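Local coordinates for acyl-CoA dehydrogenase (Geobacillus kaustophilus, PDB 2PG0), which probably catalyses the FAD-dependent dehydrogenation of acyl chains, introducing a double bond at the alpha-beta position, at residues M129-A134 against A139-T144; D150-N155 against G232-G237; I170-K175 against L218-A223; V191-T196 against A227-G232; L205-V208 against D214-E217. All blocks are in the same frame, centred on the assembly; numbering follows the deposited sequence.

Contact 1: residues M129-A134 against A139-T144; sequences MTEPGA and ANISTT. With FAD (flavin-adenine dinucleotide), chain C.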
# COMPACT_ATOMS: atom_id res chain seq x y z
N MET A 129 -30.75 14.18 5.43
CA MET A 129 -30.83 13.60 4.09
C MET A 129 -30.98 12.08 4.27
O MET A 129 -31.97 11.48 3.84
CB MET A 129 -29.53 13.88 3.30
CG MET A 129 -29.19 15.34 2.94
SD MET A 129 -27.54 15.54 2.19
CE MET A 129 -26.64 16.28 3.54
N THR A 130 -30.00 11.49 4.95
CA THR A 130 -29.84 10.03 5.08
C THR A 130 -31.00 9.33 5.78
O THR A 130 -31.53 9.81 6.79
CB THR A 130 -28.51 9.72 5.80
OG1 THR A 130 -27.45 10.42 5.14
CG2 THR A 130 -28.20 8.22 5.79
N GLU A 131 -31.38 8.17 5.23
CA GLU A 131 -32.46 7.35 5.76
C GLU A 131 -31.96 5.91 5.99
O GLU A 131 -30.91 5.54 5.46
CB GLU A 131 -33.64 7.35 4.79
CG GLU A 131 -34.18 8.75 4.48
CD GLU A 131 -35.44 8.74 3.64
OE1 GLU A 131 -35.83 7.65 3.17
OE2 GLU A 131 -36.03 9.82 3.44
N PRO A 132 -32.67 5.11 6.82
CA PRO A 132 -32.24 3.73 7.01
C PRO A 132 -31.96 3.00 5.69
O PRO A 132 -30.98 2.27 5.59
CB PRO A 132 -33.42 3.10 7.75
CG PRO A 132 -33.98 4.25 8.54
CD PRO A 132 -33.88 5.41 7.61
N GLY A 133 -32.80 3.24 4.68
CA GLY A 133 -32.71 2.55 3.40
C GLY A 133 -31.80 3.16 2.35
O GLY A 133 -31.49 2.51 1.34
N ALA A 134 -31.37 4.41 2.56
CA ALA A 134 -30.58 5.13 1.56
C ALA A 134 -29.70 6.22 2.17
O ALA A 134 -30.17 7.06 2.94
CB ALA A 134 -31.50 5.72 0.48
N ALA A 139 -31.10 9.78 -4.14
CA ALA A 139 -32.29 9.92 -4.99
C ALA A 139 -33.39 8.93 -4.58
O ALA A 139 -34.56 9.12 -4.92
CB ALA A 139 -31.93 9.77 -6.47
N ASN A 140 -33.01 7.90 -3.81
CA ASN A 140 -33.91 6.82 -3.40
C ASN A 140 -34.51 6.98 -1.99
O ASN A 140 -35.08 6.04 -1.44
CB ASN A 140 -33.20 5.47 -3.53
CG ASN A 140 -34.16 4.29 -3.52
OD1 ASN A 140 -35.21 4.32 -4.18
ND2 ASN A 140 -33.82 3.26 -2.76
N ILE A 141 -34.38 8.17 -1.41
CA ILE A 141 -35.02 8.47 -0.12
C ILE A 141 -36.54 8.34 -0.23
O ILE A 141 -37.10 8.58 -1.31
CB ILE A 141 -34.63 9.87 0.43
CG1 ILE A 141 -34.94 10.97 -0.59
CG2 ILE A 141 -33.15 9.88 0.85
CD1 ILE A 141 -34.95 12.38 -0.00
N SER A 142 -37.20 7.95 0.85
CA SER A 142 -38.64 7.71 0.78
C SER A 142 -39.49 8.51 1.78
O SER A 142 -40.72 8.34 1.82
CB SER A 142 -38.93 6.21 0.88
OG SER A 142 -38.55 5.70 2.15
N THR A 143 -38.86 9.39 2.56
CA THR A 143 -39.61 10.33 3.41
C THR A 143 -40.52 11.17 2.52
O THR A 143 -40.05 11.76 1.55
CB THR A 143 -38.68 11.24 4.27
OG1 THR A 143 -37.93 10.43 5.19
CG2 THR A 143 -39.49 12.26 5.08
N THR A 144 -41.81 11.19 2.83
CA THR A 144 -42.78 11.93 2.03
C THR A 144 -43.30 13.17 2.75
O THR A 144 -43.40 13.20 3.97
CB THR A 144 -44.00 11.05 1.64
OG1 THR A 144 -44.65 10.58 2.82
CG2 THR A 144 -43.56 9.86 0.79
PA FAD C . -24.49 2.93 2.09
O1A FAD C . -25.51 1.87 2.38
O2A FAD C . -24.98 3.98 1.12
O5B FAD C . -23.14 2.24 1.54
C5B FAD C . -22.52 1.19 2.27
C4B FAD C . -21.17 0.88 1.61
O4B FAD C . -21.40 0.51 0.26
C3B FAD C . -20.28 2.12 1.58
O3B FAD C . -18.93 1.77 1.78
C2B FAD C . -20.44 2.64 0.17
O2B FAD C . -19.34 3.42 -0.27
C1B FAD C . -20.62 1.33 -0.59
N9A FAD C . -21.26 1.58 -1.90
C8A FAD C . -22.54 2.00 -2.13
N7A FAD C . -22.71 2.13 -3.47
C5A FAD C . -21.55 1.80 -4.08
C6A FAD C . -21.18 1.76 -5.42
N6A FAD C . -22.02 2.21 -6.36
N1A FAD C . -19.89 1.38 -5.75
C2A FAD C . -18.98 1.03 -4.77
N3A FAD C . -19.36 1.06 -3.44
C4A FAD C . -20.62 1.45 -3.11
N1 FAD C . -26.43 12.13 7.05
C2 FAD C . -27.17 13.29 6.96
O2 FAD C . -28.00 13.41 6.05
N3 FAD C . -26.99 14.31 7.88
C4 FAD C . -26.07 14.16 8.90
O4 FAD C . -25.92 15.07 9.73
C4X FAD C . -25.31 12.99 8.99
N5 FAD C . -24.38 12.83 10.00
C5X FAD C . -23.64 11.67 10.12
C6 FAD C . -22.74 11.53 11.16
C7 FAD C . -21.99 10.37 11.28
C7M FAD C . -21.01 10.27 12.42
C8 FAD C . -22.16 9.33 10.35
C8M FAD C . -21.38 8.04 10.41
C9 FAD C . -23.07 9.46 9.31
C9A FAD C . -23.82 10.64 9.18
N10 FAD C . -24.73 10.80 8.14
C10 FAD C . -25.49 11.97 8.06
C1' FAD C . -24.90 9.75 7.06
C2' FAD C . -23.71 9.55 6.10
O2' FAD C . -23.58 10.57 5.14
C3' FAD C . -23.92 8.21 5.41
O3' FAD C . -23.57 7.22 6.35
C4' FAD C . -23.10 8.02 4.12
O4' FAD C . -23.55 8.87 3.08
C5' FAD C . -23.15 6.57 3.62
O5' FAD C . -24.49 6.11 3.53
P FAD C . -24.88 4.72 4.24
O1P FAD C . -24.44 4.73 5.68
O2P FAD C . -26.35 4.48 4.10
O3P FAD C . -24.01 3.59 3.48
O HOH W 1 -37.96 7.14 5.54
O HOH W 2 -35.33 5.14 2.57

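Contact 2: residues D150-N155 against G232-G237; sequences DYYIVN and GEEGKG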
# COMPACT_ATOMS: atom_id res chain seq x y z
N ASP A 150 -52.70 24.29 4.40
CA ASP A 150 -51.55 25.18 4.61
C ASP A 150 -50.34 24.43 5.19
O ASP A 150 -49.40 25.06 5.70
CB ASP A 150 -51.92 26.33 5.55
CG ASP A 150 -53.04 27.21 5.01
OD1 ASP A 150 -53.07 27.49 3.79
OD2 ASP A 150 -53.89 27.64 5.82
N TYR A 151 -50.37 23.10 5.12
CA TYR A 151 -49.35 22.26 5.75
C TYR A 151 -48.80 21.18 4.84
O TYR A 151 -49.44 20.80 3.85
CB TYR A 151 -49.93 21.59 7.00
CG TYR A 151 -50.30 22.55 8.10
CD1 TYR A 151 -49.38 22.91 9.08
CD2 TYR A 151 -51.58 23.11 8.16
CE1 TYR A 151 -49.71 23.79 10.10
CE2 TYR A 151 -51.93 23.99 9.17
CZ TYR A 151 -50.99 24.33 10.14
OH TYR A 151 -51.32 25.20 11.14
N TYR A 152 -47.60 20.70 5.17
CA TYR A 152 -47.07 19.46 4.63
C TYR A 152 -47.19 18.39 5.70
O TYR A 152 -46.78 18.61 6.85
CB TYR A 152 -45.60 19.61 4.24
CG TYR A 152 -45.35 20.38 2.97
CD1 TYR A 152 -45.47 19.75 1.73
CD2 TYR A 152 -44.96 21.71 3.00
CE1 TYR A 152 -45.24 20.45 0.55
CE2 TYR A 152 -44.72 22.42 1.84
CZ TYR A 152 -44.86 21.78 0.61
OH TYR A 152 -44.62 22.47 -0.55
N ILE A 153 -47.75 17.24 5.34
CA ILE A 153 -47.82 16.11 6.24
C ILE A 153 -46.60 15.23 5.96
O ILE A 153 -46.48 14.66 4.87
CB ILE A 153 -49.14 15.30 6.11
CG1 ILE A 153 -50.39 16.22 6.20
CG2 ILE A 153 -49.19 14.17 7.13
CD1 ILE A 153 -50.42 17.18 7.38
N VAL A 154 -45.70 15.14 6.94
CA VAL A 154 -44.41 14.48 6.74
C VAL A 154 -44.35 13.11 7.41
O VAL A 154 -44.66 12.96 8.60
CB VAL A 154 -43.21 15.37 7.19
CG1 VAL A 154 -41.87 14.70 6.85
CG2 VAL A 154 -43.29 16.74 6.55
N ASN A 155 -43.96 12.11 6.63
CA ASN A 155 -43.81 10.75 7.12
C ASN A 155 -42.48 10.17 6.66
O ASN A 155 -42.15 10.21 5.48
CB ASN A 155 -44.97 9.88 6.63
CG ASN A 155 -46.22 10.09 7.44
OD1 ASN A 155 -46.32 9.62 8.57
ND2 ASN A 155 -47.19 10.79 6.86
N GLY A 232 -36.96 27.13 -0.80
CA GLY A 232 -36.79 27.18 -2.25
C GLY A 232 -38.02 26.69 -3.00
O GLY A 232 -39.16 26.89 -2.56
N GLU A 233 -37.79 26.03 -4.14
CA GLU A 233 -38.87 25.56 -5.00
C GLU A 233 -39.10 24.06 -4.84
O GLU A 233 -38.15 23.30 -4.63
CB GLU A 233 -38.60 25.92 -6.47
CG GLU A 233 -38.32 27.41 -6.70
CD GLU A 233 -38.16 27.78 -8.18
OE1 GLU A 233 -37.22 27.28 -8.84
OE2 GLU A 233 -38.96 28.60 -8.67
N GLU A 234 -40.37 23.65 -4.91
CA GLU A 234 -40.74 22.24 -4.89
C GLU A 234 -40.06 21.49 -6.05
O GLU A 234 -40.03 21.99 -7.17
CB GLU A 234 -42.25 22.06 -5.00
CG GLU A 234 -43.00 22.16 -3.67
CD GLU A 234 -44.40 21.57 -3.74
OE1 GLU A 234 -45.02 21.60 -4.83
OE2 GLU A 234 -44.88 21.05 -2.71
N GLY A 235 -39.51 20.32 -5.76
CA GLY A 235 -38.86 19.50 -6.79
C GLY A 235 -37.47 19.95 -7.23
O GLY A 235 -36.89 19.36 -8.15
N LYS A 236 -36.94 20.99 -6.58
CA LYS A 236 -35.57 21.45 -6.87
C LYS A 236 -34.60 21.12 -5.73
O LYS A 236 -33.43 21.50 -5.79
CB LYS A 236 -35.55 22.96 -7.16
CG LYS A 236 -36.50 23.43 -8.27
CD LYS A 236 -36.11 22.90 -9.64
CE LYS A 236 -37.06 23.41 -10.72
NZ LYS A 236 -36.78 22.77 -12.04
N GLY A 237 -35.10 20.41 -4.72
CA GLY A 237 -34.31 20.08 -3.53
C GLY A 237 -32.99 19.40 -3.83
O GLY A 237 -31.98 19.70 -3.19

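Contact 3: residues I170-K175 against L218-A223; sequences IVVACK and LFFQDA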
# COMPACT_ATOMS: atom_id res chain seq x y z
N ILE A 170 -34.35 21.92 11.50
CA ILE A 170 -33.78 20.83 10.72
C ILE A 170 -34.17 20.98 9.25
O ILE A 170 -35.36 21.01 8.92
CB ILE A 170 -34.18 19.42 11.29
CG1 ILE A 170 -33.84 19.30 12.79
CG2 ILE A 170 -33.49 18.30 10.52
CD1 ILE A 170 -34.96 19.78 13.73
N VAL A 171 -33.18 21.11 8.38
CA VAL A 171 -33.42 21.10 6.93
C VAL A 171 -33.63 19.65 6.48
O VAL A 171 -32.69 18.84 6.50
CB VAL A 171 -32.29 21.79 6.15
CG1 VAL A 171 -32.55 21.71 4.64
CG2 VAL A 171 -32.12 23.26 6.59
N VAL A 172 -34.86 19.32 6.09
CA VAL A 172 -35.24 17.93 5.78
C VAL A 172 -35.46 17.71 4.28
O VAL A 172 -36.26 18.40 3.65
CB VAL A 172 -36.49 17.48 6.59
CG1 VAL A 172 -36.85 16.02 6.28
CG2 VAL A 172 -36.25 17.65 8.09
N ALA A 173 -34.74 16.74 3.72
CA ALA A 173 -34.95 16.33 2.32
C ALA A 173 -36.07 15.30 2.28
O ALA A 173 -35.99 14.26 2.93
CB ALA A 173 -33.66 15.76 1.71
N CYS A 174 -37.12 15.60 1.53
CA CYS A 174 -38.29 14.72 1.47
C CYS A 174 -38.89 14.69 0.08
O CYS A 174 -38.62 15.57 -0.74
CB CYS A 174 -39.34 15.17 2.49
SG CYS A 174 -39.69 16.92 2.37
N LYS A 175 -39.69 13.67 -0.20
CA LYS A 175 -40.34 13.57 -1.50
C LYS A 175 -41.73 14.19 -1.46
O LYS A 175 -42.66 13.64 -0.88
CB LYS A 175 -40.38 12.12 -1.99
CG LYS A 175 -39.00 11.56 -2.38
CD LYS A 175 -39.11 10.54 -3.51
CE LYS A 175 -37.76 9.91 -3.84
NZ LYS A 175 -36.78 10.91 -4.33
N LEU A 218 -34.21 10.73 13.46
CA LEU A 218 -35.39 11.60 13.52
C LEU A 218 -36.58 10.85 12.95
O LEU A 218 -36.44 10.14 11.96
CB LEU A 218 -35.16 12.89 12.74
CG LEU A 218 -33.96 13.77 13.14
CD1 LEU A 218 -33.83 14.96 12.20
CD2 LEU A 218 -34.05 14.23 14.59
N PHE A 219 -37.74 11.03 13.58
CA PHE A 219 -38.95 10.32 13.17
C PHE A 219 -40.06 11.31 12.86
O PHE A 219 -40.31 12.24 13.63
CB PHE A 219 -39.39 9.35 14.26
CG PHE A 219 -38.34 8.33 14.62
CD1 PHE A 219 -38.18 7.17 13.86
CD2 PHE A 219 -37.51 8.53 15.72
CE1 PHE A 219 -37.20 6.22 14.20
CE2 PHE A 219 -36.52 7.59 16.06
CZ PHE A 219 -36.37 6.44 15.29
N PHE A 220 -40.70 11.11 11.71
CA PHE A 220 -41.82 11.94 11.29
C PHE A 220 -43.01 11.02 11.09
O PHE A 220 -43.05 10.22 10.15
CB PHE A 220 -41.48 12.70 10.00
CG PHE A 220 -40.20 13.52 10.08
CD1 PHE A 220 -40.21 14.79 10.66
CD2 PHE A 220 -39.00 13.01 9.59
CE1 PHE A 220 -39.03 15.54 10.74
CE2 PHE A 220 -37.82 13.75 9.67
CZ PHE A 220 -37.84 15.02 10.24
N GLN A 221 -43.95 11.11 12.03
CA GLN A 221 -45.20 10.35 11.97
C GLN A 221 -46.34 11.35 11.83
O GLN A 221 -46.78 11.95 12.81
CB GLN A 221 -45.35 9.46 13.21
CG GLN A 221 -44.28 8.36 13.29
CD GLN A 221 -44.13 7.71 14.66
OE1 GLN A 221 -43.05 7.72 15.25
NE2 GLN A 221 -45.22 7.12 15.17
N ASP A 222 -46.77 11.55 10.58
CA ASP A 222 -47.74 12.58 10.21
C ASP A 222 -47.36 13.95 10.76
O ASP A 222 -48.18 14.65 11.36
CB ASP A 222 -49.16 12.20 10.64
CG ASP A 222 -49.69 11.01 9.88
OD1 ASP A 222 -49.65 11.03 8.63
OD2 ASP A 222 -50.14 10.05 10.54
N ALA A 223 -46.10 14.32 10.54
CA ALA A 223 -45.56 15.59 11.03
C ALA A 223 -46.25 16.73 10.30
O ALA A 223 -46.28 16.76 9.07
CB ALA A 223 -44.06 15.64 10.81

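Contact 4: residues V191-T196 against A227-G232; sequences VVERDT and AYNLLG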
# COMPACT_ATOMS: atom_id res chain seq x y z
N VAL A 191 -37.97 22.97 6.06
CA VAL A 191 -37.44 23.27 7.40
C VAL A 191 -38.42 22.78 8.47
O VAL A 191 -39.59 23.17 8.49
CB VAL A 191 -37.15 24.79 7.58
CG1 VAL A 191 -36.70 25.09 9.01
CG2 VAL A 191 -36.12 25.26 6.57
N VAL A 192 -37.94 21.90 9.35
CA VAL A 192 -38.77 21.39 10.44
C VAL A 192 -38.29 21.99 11.76
O VAL A 192 -37.12 21.88 12.12
CB VAL A 192 -38.78 19.85 10.50
CG1 VAL A 192 -39.59 19.35 11.70
CG2 VAL A 192 -39.37 19.28 9.21
N GLU A 193 -39.21 22.63 12.47
CA GLU A 193 -38.87 23.31 13.72
C GLU A 193 -39.10 22.40 14.92
O GLU A 193 -39.90 21.48 14.87
CB GLU A 193 -39.68 24.61 13.84
CG GLU A 193 -39.36 25.62 12.76
CD GLU A 193 -40.20 26.88 12.84
OE1 GLU A 193 -41.44 26.78 12.68
OE2 GLU A 193 -39.62 27.97 13.06
N ARG A 194 -38.37 22.67 16.01
CA ARG A 194 -38.56 21.95 17.27
C ARG A 194 -40.04 22.00 17.68
O ARG A 194 -40.73 22.98 17.39
CB ARG A 194 -37.67 22.56 18.36
CG ARG A 194 -37.83 21.92 19.75
CD ARG A 194 -36.85 22.50 20.78
NE ARG A 194 -35.46 22.14 20.50
CZ ARG A 194 -34.91 20.96 20.78
NH1 ARG A 194 -35.61 19.99 21.35
NH2 ARG A 194 -33.63 20.75 20.49
N ASP A 195 -40.52 20.94 18.34
CA ASP A 195 -41.90 20.85 18.86
C ASP A 195 -43.00 20.79 17.78
O ASP A 195 -44.19 20.98 18.08
CB ASP A 195 -42.19 21.94 19.90
CG ASP A 195 -41.32 21.82 21.15
OD1 ASP A 195 -40.96 20.68 21.55
OD2 ASP A 195 -40.98 22.87 21.74
N THR A 196 -42.60 20.50 16.54
CA THR A 196 -43.54 20.18 15.47
C THR A 196 -44.33 18.94 15.88
O THR A 196 -43.74 17.95 16.30
CB THR A 196 -42.79 19.91 14.14
OG1 THR A 196 -42.13 21.10 13.72
CG2 THR A 196 -43.74 19.44 13.04
N ALA A 227 -46.58 25.07 5.41
CA ALA A 227 -46.14 25.21 4.02
C ALA A 227 -45.14 26.35 3.85
O ALA A 227 -44.31 26.33 2.94
CB ALA A 227 -47.33 25.41 3.11
N TYR A 228 -45.23 27.35 4.74
CA TYR A 228 -44.28 28.45 4.84
C TYR A 228 -42.83 27.97 4.97
O TYR A 228 -41.90 28.68 4.56
CB TYR A 228 -44.64 29.33 6.05
CG TYR A 228 -43.63 30.41 6.40
CD1 TYR A 228 -43.78 31.71 5.93
CD2 TYR A 228 -42.51 30.12 7.20
CE1 TYR A 228 -42.85 32.71 6.24
CE2 TYR A 228 -41.57 31.11 7.50
CZ TYR A 228 -41.76 32.40 7.03
OH TYR A 228 -40.84 33.39 7.33
N ASN A 229 -42.65 26.78 5.54
CA ASN A 229 -41.32 26.24 5.84
C ASN A 229 -40.60 25.58 4.67
O ASN A 229 -39.48 25.08 4.83
CB ASN A 229 -41.39 25.26 7.02
CG ASN A 229 -41.53 25.96 8.35
OD1 ASN A 229 -41.75 27.16 8.42
ND2 ASN A 229 -41.42 25.19 9.43
N LEU A 230 -41.24 25.55 3.50
CA LEU A 230 -40.59 25.10 2.28
C LEU A 230 -39.41 26.00 1.96
O LEU A 230 -39.55 27.23 1.91
CB LEU A 230 -41.57 25.06 1.10
CG LEU A 230 -40.97 24.66 -0.26
CD1 LEU A 230 -40.53 23.20 -0.28
CD2 LEU A 230 -41.95 24.94 -1.40
N LEU A 231 -38.25 25.39 1.76
CA LEU A 231 -37.05 26.12 1.40
C LEU A 231 -36.82 26.00 -0.10
O LEU A 231 -36.53 24.91 -0.62
CB LEU A 231 -35.85 25.58 2.19
CG LEU A 231 -34.56 26.41 2.30
CD1 LEU A 231 -34.82 27.77 2.94
CD2 LEU A 231 -33.54 25.62 3.11
N GLY A 232 -36.96 27.13 -0.80
CA GLY A 232 -36.79 27.18 -2.25
C GLY A 232 -38.02 26.69 -3.00
O GLY A 232 -39.16 26.89 -2.56

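Contact 5: residues L205-V208 against D214-E217; sequences LEKV and DTAE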
# COMPACT_ATOMS: atom_id res chain seq x y z
N LEU A 205 -27.28 8.06 19.53
CA LEU A 205 -26.67 6.84 19.00
C LEU A 205 -25.33 6.58 19.65
O LEU A 205 -24.51 7.49 19.77
CB LEU A 205 -26.52 6.96 17.48
CG LEU A 205 -27.83 7.00 16.67
CD1 LEU A 205 -27.61 7.53 15.25
CD2 LEU A 205 -28.49 5.63 16.64
N GLU A 206 -25.11 5.34 20.08
CA GLU A 206 -23.79 4.93 20.58
C GLU A 206 -22.86 4.61 19.41
O GLU A 206 -23.13 3.71 18.62
CB GLU A 206 -23.90 3.72 21.51
CG GLU A 206 -24.53 4.02 22.87
CD GLU A 206 -24.49 2.82 23.82
OE1 GLU A 206 -24.16 1.69 23.37
OE2 GLU A 206 -24.77 3.01 25.02
N LYS A 207 -21.76 5.35 19.32
CA LYS A 207 -20.84 5.24 18.18
C LYS A 207 -19.42 4.86 18.62
O LYS A 207 -19.08 4.95 19.81
CB LYS A 207 -20.81 6.56 17.41
CG LYS A 207 -22.18 7.25 17.23
CD LYS A 207 -22.08 8.53 16.39
CE LYS A 207 -21.20 9.61 17.04
NZ LYS A 207 -21.77 10.07 18.33
N VAL A 208 -18.60 4.44 17.66
CA VAL A 208 -17.18 4.12 17.91
C VAL A 208 -16.43 5.33 18.48
O VAL A 208 -15.60 5.19 19.37
CB VAL A 208 -16.48 3.62 16.62
CG1 VAL A 208 -14.96 3.53 16.81
CG2 VAL A 208 -17.07 2.26 16.20
N ASP A 214 -23.96 14.73 19.46
CA ASP A 214 -25.30 14.18 19.70
C ASP A 214 -25.96 13.70 18.40
O ASP A 214 -26.91 14.31 17.90
CB ASP A 214 -26.21 15.19 20.42
CG ASP A 214 -26.26 16.55 19.72
OD1 ASP A 214 -25.19 17.15 19.48
OD2 ASP A 214 -27.37 17.01 19.39
N THR A 215 -25.46 12.59 17.88
CA THR A 215 -26.00 12.00 16.66
C THR A 215 -27.25 11.21 17.00
O THR A 215 -27.26 10.45 17.97
CB THR A 215 -24.99 11.04 16.00
OG1 THR A 215 -23.67 11.58 16.10
CG2 THR A 215 -25.35 10.84 14.53
N ALA A 216 -28.31 11.40 16.22
CA ALA A 216 -29.58 10.74 16.49
C ALA A 216 -30.42 10.51 15.24
O ALA A 216 -30.20 11.14 14.20
CB ALA A 216 -30.39 11.54 17.53
N GLU A 217 -31.38 9.60 15.36
CA GLU A 217 -32.38 9.39 14.32
C GLU A 217 -33.54 10.36 14.55
O GLU A 217 -33.80 10.76 15.69
CB GLU A 217 -32.89 7.95 14.32
CG GLU A 217 -31.83 6.91 13.99
CD GLU A 217 -32.43 5.56 13.67
OE1 GLU A 217 -32.92 4.88 14.60
OE2 GLU A 217 -32.41 5.16 12.49
O HOH W 3 -24.49 10.15 19.21

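Contact 1: residues M129-A134 against A139-T144
Glu131 reaches out from the flavin-binding loop of the acyl-CoA dehydrogenase middle domain and points its carboxylate toward the backbone amides of Ser142 and Thr143, past Ile141. CG sits beside the backbone N (chi1 -57°), and the chain runs extended from there, which carries the acid across to the second segment. The carboxylate grips two successive amides on its syn sides. Ser142 N gives an almost straight bond to Glu131 OE1 (2.7 Å), and Thr143 N reaches Glu131 OE2 at 3.0 Å. The Thr143 hydroxyl comes in quite differently: OG1 stands well above the carboxylate plane, 64° out of it, and donates to Glu131 OE2 over 2.7 Å. OE2 also forms a salt bridge with Lys158, a further partner for a charge in a largely buried contact. Ile141 crosses the Glu131 side chain at about a right angle, with its CG2 3.8 Å from Glu131 CD. A type I turn from Glu131 to Ala134 folds the chain back, and Pro132 O is bonded to Arg274 of the second subunit. At the other end of the segment the loop meets the cofactor. Flavin O2 accepts from the backbone amides of Met129 and Thr130. Beside it, Thr130 OG1 donates to flavin N1 at 2.8 Å.

Contact 2: residues D150-N155 against G232-G237
The hydroxyl of Tyr152 donates to the carboxylate of Glu234, with Tyr152 OH 2.6 Å from Glu234 OE2, and this short bond carries the whole contact. The two side chains arrive from opposite directions. OE2 lies at the edge of the tyrosine ring, in its plane, while the hydroxyl approaches 41° above the plane of the carboxylate, and the two flat groups are turned 52° against each other. Glu234 can stretch this far because its chain is extended beyond CG. Its backbone is held in a type II turn from Glu233 to Lys236, in which Gly235 takes the positive phi and bonds through its N to Ser188 OG. Tyr152 projects from strand 151-161 and packs on Leu190 and Thr176. The bond thus joins that strand of the middle beta domain to the loop that leads into helix 237-273. With the phenol as donor, Glu234 OE2 takes the role of acceptor, consistent with an ionised carboxylate accepting from a neutral tyrosine.

Contact 3: residues I170-K175 against L218-A223
The hydrophobic interior of the middle beta domain, between its two sheets, is where Ile170 and Val172 of strand 169-175 meet Leu218 and Phe220 of strand 216-220. Both pairs join through carbon atoms alone. Ile170 CG2 touches Leu218 CD1 at 3.8 Å, the side chains running askew to one another. Two residues further along each strand, Val172 and Phe220 approach head-on from their own sheets, and Val172 CG2 lies 3.8 Å from Phe220 CZ. With CG1 of Val172 anti to the backbone N (chi1 -179°), both methyls are turned to the far end of the ring, Val172 CG1 lying 4.2 Å from Phe220 CE2. Phe199 meets the same ring with its plane nearly parallel, and Val192 packs on it too. Beyond Phe220 the chain turns a corner at Gln221 and Asp222, where Asp222 and Ala223 both face Val154 in a G1 beta bulge. Alternate residues pointing inward from strands in two facing sheets, with no backbone bonds between them, are typical of packed beta sheets, here those of the acyl-CoA dehydrogenase middle domain.

Contact 4: residues V191-T196 against A227-G232
Asn229 and Val191 bury the most surface here and are tied together twice, once through backbone and once through side chain. Val191 N donates to Asn229 O over 2.9 Å in a nearly straight bond. In return the amide of Asn229 bends back onto the same residue: Asn229 ND2 donates to Val191 O, also at 2.9 Å, but with a more bent N-H angle of 131°. CG of Asn229 lies beside its own backbone N (chi1 -76°), and this brings ND2 to Val191 O at a tilt from the carbonyl plane, with the CB also close to that oxygen. A leucine at Asn229 would lack the amide, and Val191 O would probably be left without this mate, leaving the backbone bond as the one hydrogen bond between the two segments. The carboxylate of Glu193 stands across the amide, the planes 83° apart and Glu193 OE1 3.6 Å from Asn229 ND2; its other oxygen, OE2, is bonded to Trp114. Leu231 adds an apolar touch, its CD2 4.3 Å from Val191 CG2. Asn229 ends a 3-10 turn leading into the weakly bonded strand 230-231, which lies along strand 187-193 at the margin of the mixed sheet, while Trp114 of helix 108-120 packs on Val191 and Asn229.

Contact 5: residues L205-V208 against D214-E217
Leu205 and Thr215 are joined by a direct backbone bond, Leu205 N to Thr215 O at 2.9 Å, the donor coming in nearly along the C=O axis. Water forms a second link. One molecule accepts from Thr215 N and from Lys207 NZ, each at 2.9 Å, and lies 2.7 Å from Leu205 O, to which it can donate. The side-chain polar contact is slighter. Lys207 extends as far as CD and then bends at chi3 and chi4 (both -63°), folding its ammonium back over Thr215, where Lys207 NZ makes only a weak bond to Thr215 OG1 at 3.3 Å. Its stronger partners are the carbonyl oxygens of Leu210 and Gln213, in the loop between the two segments. A methionine in place of Lys207 would probably leave those two carbonyls without this donor and the bridging water with one tie fewer. Apolar contact comes from Leu205, whose CD1 lies 4.0 Å from Ala216 CA and 4.1 Å from Thr215 CG2. Thr215 is itself near the cofactor, its side chain about 4 Å from the FAD. The segment 205-208 runs in the loop after strand 199-201 and packs on Met350 and Tyr349 of the second subunit, while 214-217 leads into strand 216-220, where Ala216 pairs with Ile161 of strand 151-161.

Overall arrangement
All five contacts lie in or at the border of the middle beta domain. Contact 1 comes first along the chain and closes before the others open; contact 2 then spans contacts 3, 4 and 5, and the segments of contacts 3 and 4 alternate. Contacts 2, 3 and 4 cluster, their centres 9 to 10 Å apart: strands 169-175 and 187-193 are neighbours in the mixed sheet, and strands 151-161 and 216-220 in the antiparallel one. Contact 1 joins this group, touching contacts 2 and 3. Contact 5 adjoins contact 3 on strand 216-220, its centre about 18 Å away, near the flavin. Contacts 1 and 5 both reach the second subunit, which links the cofactor-facing edge of the domain to the assembly.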